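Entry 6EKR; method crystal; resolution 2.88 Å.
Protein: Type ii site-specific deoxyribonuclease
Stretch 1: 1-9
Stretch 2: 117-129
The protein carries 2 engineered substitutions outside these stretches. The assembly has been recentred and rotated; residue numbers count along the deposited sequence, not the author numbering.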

HETATM    1  N   MSE A   1      -2.607 -25.870 -18.504  1.00 83.18           N
HETATM    2  CA  MSE A   1      -2.763 -24.442 -18.892  1.00 84.02           C
HETATM    3  C   MSE A   1      -3.898 -23.816 -18.100  1.00 82.37           C
HETATM    4  O   MSE A   1      -3.714 -22.797 -17.423  1.00 82.47           O
HETATM    5  CB  MSE A   1      -3.014 -24.320 -20.399  1.00 83.93           C
HETATM    6  CG  MSE A   1      -1.736 -24.359 -21.236  1.00 85.27           C
HETATM    7 SE   MSE A   1      -1.967 -24.952 -23.096  1.00 89.02          SE
HETATM    8  CE  MSE A   1      -0.126 -24.742 -23.746  1.00 86.30           C
ATOM      9  N   ASP A   2      -5.070 -24.443 -18.203  1.00 81.02           N
ATOM     10  CA  ASP A   2      -6.268 -24.101 -17.418  1.00 79.17           C
ATOM     11  C   ASP A   2      -6.458 -25.201 -16.375  1.00 77.30           C
ATOM     12  O   ASP A   2      -7.251 -25.092 -15.444  1.00 76.69           O
ATOM     13  CB  ASP A   2      -7.483 -24.020 -18.349  1.00 79.56           C
ATOM     14  CG  ASP A   2      -8.768 -23.693 -17.614  1.00 80.53           C
ATOM     15  OD1 ASP A   2      -8.772 -22.733 -16.799  1.00 81.23           O
ATOM     16  OD2 ASP A   2      -9.772 -24.401 -17.867  1.00 81.29           O
ATOM     17  N   ILE A   3      -5.692 -26.266 -16.578  1.00 75.29           N
ATOM     18  CA  ILE A   3      -5.604 -27.402 -15.690  1.00 73.31           C
ATOM     19  C   ILE A   3      -4.803 -27.007 -14.461  1.00 71.79           C
ATOM     20  O   ILE A   3      -4.985 -27.585 -13.387  1.00 71.72           O
ATOM     21  CB  ILE A   3      -4.874 -28.576 -16.393  1.00 73.46           C
ATOM     22  CG1 ILE A   3      -5.540 -28.918 -17.738  1.00 73.41           C
ATOM     23  CG2 ILE A   3      -4.811 -29.807 -15.491  1.00 73.55           C
ATOM     24  CD1 ILE A   3      -5.155 -28.012 -18.911  1.00 73.24           C
ATOM     25  N   LEU A   4      -3.921 -26.022 -14.623  1.00 69.82           N
ATOM     26  CA  LEU A   4      -3.071 -25.569 -13.530  1.00 67.97           C
ATOM     27  C   LEU A   4      -3.873 -24.867 -12.430  1.00 66.97           C
ATOM     28  O   LEU A   4      -3.684 -25.171 -11.249  1.00 66.59           O
ATOM     29  CB  LEU A   4      -1.930 -24.687 -14.049  1.00 67.79           C
ATOM     30  CG  LEU A   4      -0.927 -24.153 -13.021  1.00 66.71           C
ATOM     31  CD1 LEU A   4       0.010 -25.243 -12.504  1.00 65.32           C
ATOM     32  CD2 LEU A   4      -0.157 -23.007 -13.620  1.00 65.20           C
ATOM     33  N   LYS A   5      -4.765 -23.953 -12.828  1.00 65.79           N
ATOM     34  CA  LYS A   5      -5.662 -23.251 -11.902  1.00 64.96           C
ATOM     35  C   LYS A   5      -6.526 -24.230 -11.103  1.00 64.14           C
ATOM     36  O   LYS A   5      -6.559 -24.189  -9.870  1.00 63.89           O
ATOM     37  CB  LYS A   5      -6.564 -22.263 -12.649  1.00 65.12           C
ATOM     38  CG  LYS A   5      -7.174 -21.183 -11.746  1.00 66.49           C
ATOM     39  CD  LYS A   5      -8.571 -20.746 -12.213  1.00 68.62           C
ATOM     40  CE  LYS A   5      -9.317 -19.974 -11.103  1.00 69.20           C
ATOM     41  NZ  LYS A   5     -10.795 -19.865 -11.326  1.00 68.39           N
ATOM     42  N   GLU A   6      -7.218 -25.109 -11.822  1.00 63.17           N
ATOM     43  CA  GLU A   6      -8.018 -26.149 -11.209  1.00 62.62           C
ATOM     44  C   GLU A   6      -7.167 -26.861 -10.159  1.00 61.21           C
ATOM     45  O   GLU A   6      -7.601 -27.042  -9.019  1.00 61.17           O
ATOM     46  CB  GLU A   6      -8.535 -27.113 -12.285  1.00 62.51           C
ATOM     47  CG  GLU A   6      -9.251 -28.369 -11.770  1.00 64.09           C
ATOM     48  CD  GLU A   6      -9.185 -29.556 -12.758  1.00 64.88           C
ATOM     49  OE1 GLU A   6      -8.177 -29.683 -13.510  1.00 67.26           O
ATOM     50  OE2 GLU A   6     -10.147 -30.370 -12.777  1.00 67.57           O
ATOM     51  N   LYS A   7      -5.943 -27.224 -10.537  1.00 59.92           N
ATOM     52  CA  LYS A   7      -5.039 -27.943  -9.638  1.00 58.50           C
ATOM     53  C   LYS A   7      -4.614 -27.144  -8.406  1.00 57.43           C
ATOM     54  O   LYS A   7      -4.512 -27.710  -7.318  1.00 57.04           O
ATOM     55  CB  LYS A   7      -3.829 -28.471 -10.392  1.00 58.51           C
ATOM     56  CG  LYS A   7      -4.076 -29.812 -11.030  1.00 58.47           C
ATOM     57  CD  LYS A   7      -2.870 -30.254 -11.814  1.00 58.90           C
ATOM     58  CE  LYS A   7      -3.149 -31.524 -12.583  1.00 60.00           C
ATOM     59  NZ  LYS A   7      -1.944 -31.943 -13.358  1.00 61.18           N
ATOM     60  N   ILE A   8      -4.377 -25.844  -8.577  1.00 56.10           N
ATOM     61  CA  ILE A   8      -4.094 -24.977  -7.440  1.00 55.37           C
ATOM     62  C   ILE A   8      -5.309 -24.884  -6.517  1.00 55.23           C
ATOM     63  O   ILE A   8      -5.181 -25.030  -5.291  1.00 55.08           O
ATOM     64  CB  ILE A   8      -3.628 -23.562  -7.868  1.00 55.27           C
ATOM     65  CG1 ILE A   8      -2.281 -23.650  -8.576  1.00 54.63           C
ATOM     66  CG2 ILE A   8      -3.452 -22.655  -6.651  1.00 54.80           C
ATOM     67  CD1 ILE A   8      -1.978 -22.492  -9.466  1.00 53.72           C
ATOM     68  N   ASP A   9      -6.482 -24.662  -7.120  1.00 54.76           N
ATOM     69  CA  ASP A   9      -7.744 -24.519  -6.383  1.00 54.13           C
ATOM     70  C   ASP A   9      -8.001 -25.709  -5.479  1.00 53.13           C
ATOM     71  O   ASP A   9      -8.495 -25.549  -4.365  1.00 53.08           O
ATOM     72  CB  ASP A   9      -8.925 -24.315  -7.336  1.00 54.48           C
ATOM     73  CG  ASP A   9      -8.994 -22.890  -7.906  1.00 56.28           C
ATOM     74  OD1 ASP A   9      -8.216 -22.006  -7.462  1.00 57.61           O
ATOM     75  OD2 ASP A   9      -9.836 -22.657  -8.809  1.00 57.86           O
ATOM     76  N   SER A 117       8.055 -21.474 -10.816  1.00 44.44           N
ATOM     77  CA  SER A 117       7.509 -22.294 -11.882  1.00 44.66           C
ATOM     78  C   SER A 117       6.031 -22.016 -12.004  1.00 44.84           C
ATOM     79  O   SER A 117       5.512 -21.876 -13.112  1.00 45.19           O
ATOM     80  CB  SER A 117       7.724 -23.777 -11.605  1.00 44.82           C
ATOM     81  OG  SER A 117       6.988 -24.183 -10.467  1.00 45.36           O
ATOM     82  N   VAL A 118       5.348 -21.921 -10.864  1.00 44.72           N
ATOM     83  CA  VAL A 118       3.935 -21.591 -10.884  1.00 44.56           C
ATOM     84  C   VAL A 118       3.731 -20.157 -11.363  1.00 44.77           C
ATOM     85  O   VAL A 118       2.867 -19.898 -12.191  1.00 45.06           O
ATOM     86  CB  VAL A 118       3.277 -21.813  -9.532  1.00 44.39           C
ATOM     87  CG1 VAL A 118       1.847 -21.322  -9.562  1.00 44.44           C
ATOM     88  CG2 VAL A 118       3.306 -23.278  -9.175  1.00 44.25           C
ATOM     89  N   ALA A 119       4.550 -19.241 -10.865  1.00 44.97           N
ATOM     90  CA  ALA A 119       4.434 -17.830 -11.211  1.00 45.47           C
ATOM     91  C   ALA A 119       4.575 -17.577 -12.715  1.00 45.93           C
ATOM     92  O   ALA A 119       3.724 -16.915 -13.310  1.00 46.05           O
ATOM     93  CB  ALA A 119       5.447 -16.989 -10.407  1.00 45.29           C
ATOM     94  N   CYS A 120       5.632 -18.113 -13.324  1.00 46.48           N
ATOM     95  CA  CYS A 120       5.881 -17.940 -14.755  1.00 47.41           C
ATOM     96  C   CYS A 120       4.791 -18.530 -15.644  1.00 48.09           C
ATOM     97  O   CYS A 120       4.516 -18.005 -16.722  1.00 47.81           O
ATOM     98  CB  CYS A 120       7.223 -18.553 -15.148  1.00 47.60           C
ATOM     99  SG  CYS A 120       8.613 -17.697 -14.470  1.00 46.73           S
ATOM    100  N   CYS A 121       4.197 -19.636 -15.200  1.00 49.21           N
ATOM    101  CA  CYS A 121       3.042 -20.224 -15.878  1.00 50.43           C
ATOM    102  C   CYS A 121       1.884 -19.236 -16.020  1.00 51.13           C
ATOM    103  O   CYS A 121       1.271 -19.141 -17.090  1.00 51.14           O
ATOM    104  CB  CYS A 121       2.589 -21.475 -15.149  1.00 50.19           C
ATOM    105  SG  CYS A 121       3.592 -22.916 -15.535  1.00 52.09           S
ATOM    106  N   PHE A 122       1.612 -18.494 -14.946  1.00 52.11           N
ATOM    107  CA  PHE A 122       0.603 -17.431 -14.947  1.00 53.24           C
ATOM    108  C   PHE A 122       0.950 -16.232 -15.817  1.00 53.42           C
ATOM    109  O   PHE A 122       0.061 -15.587 -16.357  1.00 53.42           O
ATOM    110  CB  PHE A 122       0.336 -16.934 -13.527  1.00 53.80           C
ATOM    111  CG  PHE A 122      -0.593 -17.808 -12.742  1.00 55.27           C
ATOM    112  CD1 PHE A 122      -1.781 -17.296 -12.245  1.00 56.47           C
ATOM    113  CD2 PHE A 122      -0.281 -19.150 -12.494  1.00 56.65           C
ATOM    114  CE1 PHE A 122      -2.643 -18.108 -11.507  1.00 57.13           C
ATOM    115  CE2 PHE A 122      -1.138 -19.966 -11.758  1.00 56.26           C
ATOM    116  CZ  PHE A 122      -2.315 -19.447 -11.266  1.00 56.03           C
ATOM    117  N   ASP A 123       2.233 -15.906 -15.927  1.00 53.96           N
ATOM    118  CA  ASP A 123       2.639 -14.793 -16.772  1.00 54.54           C
ATOM    119  C   ASP A 123       2.426 -15.125 -18.245  1.00 55.20           C
ATOM    120  O   ASP A 123       2.137 -14.237 -19.045  1.00 55.31           O
ATOM    121  CB  ASP A 123       4.097 -14.424 -16.529  1.00 54.42           C
ATOM    122  CG  ASP A 123       4.399 -14.145 -15.072  1.00 54.66           C
ATOM    123  OD1 ASP A 123       3.616 -13.452 -14.391  1.00 53.41           O
ATOM    124  OD2 ASP A 123       5.452 -14.618 -14.607  1.00 56.98           O
ATOM    125  N   LEU A 124       2.561 -16.405 -18.594  1.00 56.07           N
ATOM    126  CA  LEU A 124       2.432 -16.832 -19.978  1.00 57.17           C
ATOM    127  C   LEU A 124       1.004 -17.196 -20.350  1.00 58.38           C
ATOM    128  O   LEU A 124       0.560 -16.886 -21.447  1.00 58.58           O
ATOM    129  CB  LEU A 124       3.369 -18.004 -20.299  1.00 56.90           C
ATOM    130  CG  LEU A 124       4.890 -17.853 -20.185  1.00 56.39           C
ATOM    131  CD1 LEU A 124       5.552 -19.198 -20.403  1.00 55.95           C
ATOM    132  CD2 LEU A 124       5.469 -16.820 -21.145  1.00 55.66           C
ATOM    133  N   TRP A 125       0.286 -17.857 -19.448  1.00 60.01           N
ATOM    134  CA  TRP A 125      -1.054 -18.340 -19.776  1.00 61.69           C
ATOM    135  C   TRP A 125      -2.167 -17.605 -19.034  1.00 63.29           C
ATOM    136  O   TRP A 125      -3.341 -17.969 -19.124  1.00 63.67           O
ATOM    137  CB  TRP A 125      -1.133 -19.860 -19.630  1.00 61.22           C
ATOM    138  CG  TRP A 125      -0.278 -20.532 -20.665  1.00 61.19           C
ATOM    139  CD1 TRP A 125      -0.522 -20.595 -22.006  1.00 61.20           C
ATOM    140  CD2 TRP A 125       0.976 -21.203 -20.454  1.00 60.59           C
ATOM    141  NE1 TRP A 125       0.492 -21.274 -22.640  1.00 61.41           N
ATOM    142  CE2 TRP A 125       1.425 -21.654 -21.711  1.00 60.82           C
ATOM    143  CE3 TRP A 125       1.759 -21.465 -19.327  1.00 60.50           C
ATOM    144  CZ2 TRP A 125       2.620 -22.356 -21.872  1.00 60.82           C
ATOM    145  CZ3 TRP A 125       2.947 -22.168 -19.488  1.00 60.82           C
ATOM    146  CH2 TRP A 125       3.363 -22.605 -20.749  1.00 60.70           C
ATOM    147  N   LYS A 126      -1.764 -16.552 -18.323  1.00 65.29           N
ATOM    148  CA  LYS A 126      -2.647 -15.520 -17.747  1.00 67.10           C
ATOM    149  C   LYS A 126      -4.046 -15.988 -17.378  1.00 68.04           C
ATOM    150  O   LYS A 126      -5.041 -15.436 -17.859  1.00 68.46           O
ATOM    151  CB  LYS A 126      -2.688 -14.264 -18.649  1.00 67.33           C
ATOM    152  CG  LYS A 126      -2.781 -14.537 -20.165  1.00 68.30           C
ATOM    153  CD  LYS A 126      -2.152 -13.408 -20.981  1.00 69.31           C
ATOM    154  N   SER A 127      -4.116 -17.006 -16.523  1.00 69.08           N
ATOM    155  CA  SER A 127      -5.404 -17.531 -16.074  1.00 70.25           C
ATOM    156  C   SER A 127      -5.419 -17.762 -14.565  1.00 70.74           C
ATOM    157  O   SER A 127      -4.736 -18.666 -14.051  1.00 71.07           O
ATOM    158  CB  SER A 127      -5.767 -18.818 -16.828  1.00 70.37           C
ATOM    159  OG  SER A 127      -7.095 -19.224 -16.530  1.00 71.40           O
ATOM    160  N   GLY A 128      -6.196 -16.934 -13.866  1.00 70.90           N
ATOM    161  CA  GLY A 128      -6.305 -17.014 -12.413  1.00 70.89           C
ATOM    162  C   GLY A 128      -6.440 -15.659 -11.748  1.00 70.83           C
ATOM    163  O   GLY A 128      -6.432 -14.621 -12.413  1.00 70.95           O
ATOM    164  N   SER A 129      -6.544 -15.676 -10.422  1.00 70.64           N
ATOM    165  CA  SER A 129      -6.771 -14.466  -9.633  1.00 70.40           C
ATOM    166  C   SER A 129      -5.706 -13.374  -9.784  1.00 70.01           C
ATOM    167  O   SER A 129      -5.889 -12.270  -9.251  1.00 70.25           O
ATOM    168  CB  SER A 129      -6.934 -14.826  -8.151  1.00 70.51           C
ATOM    169  OG  SER A 129      -8.239 -15.314  -7.873  1.00 71.21           O
TER

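The N-terminal stretch packs against the end of helix 117-125 and the turn that follows it. The helices run in roughly opposite directions, with 138° between their N-to-C vectors. Their axes come no closer than 11.5 Å, so side chains fill the space between them. No hydrogen bond crosses the contact. The contacts are mainly between apolar side chains, and the two sides together bury 457 Å².

Leu4 and Ile8 lie one helical turn apart, and both point toward the other helix. Leu4 has more of its surface covered, 63 Å² against 37 Å² for Ile8. Its CD2 reaches into the hollow between Cys121 and Phe122, 3.5 Å from Cys121 CB and 3.7 Å from Phe122 CE2. Ile8 fills the next hollow along. Its CD1 lies 3.5 Å from Phe122 CE2 and 4.0 Å from Val118 CG1. Phe122 thus serves both knobs with the same ring atom. Ile8 CD1 meets the ring at its edge, near the ring plane. The CA-to-CB bond of Phe122 points sideways, but chi1 of -81° (m) brings the ring nearer to the first helix.

At the other end of the contact, selenomethionine Met1 lies against Trp125. Its CG sits over one face of the indole, 4.0 Å from the centroid of the five-membered ring and only 5° off the normal. This is a CH-pi contact. Met1 SE is 4.8 Å from the centroid of the Trp125 five-membered ring and oblique to it. Met1 CE then comes to 3.7 Å from Trp125 NE1. With chi2 and chi3 both t, the side chain is extended and lies along the flat indole surface.

After Trp125 the chain leaves the helix. Lys126 has positive phi and its CA-to-CB bond points away from stretch 1. Ser127 points back toward it. Asp2 OD1 approaches Ser127 OG to 3.9 Å, too far for a hydrogen bond.

Lys5 covers the turn with the aliphatic part of its side chain. Its CG is 4.2 Å from Ser127 O and 4.3 Å from Gly128 CA. Its amine continues past this contact and makes a long salt bridge within its own helix, Lys5 NZ to Asp9 OD2 at 3.9 Å.

Gly128 leaves room where a side chain would not fit. An ideal CB would lie 2.5 Å from Phe122 CE1, a clash. It would also be jammed against the preceding carbonyl O at phi 144° and psi 180°, which by itself calls for glycine.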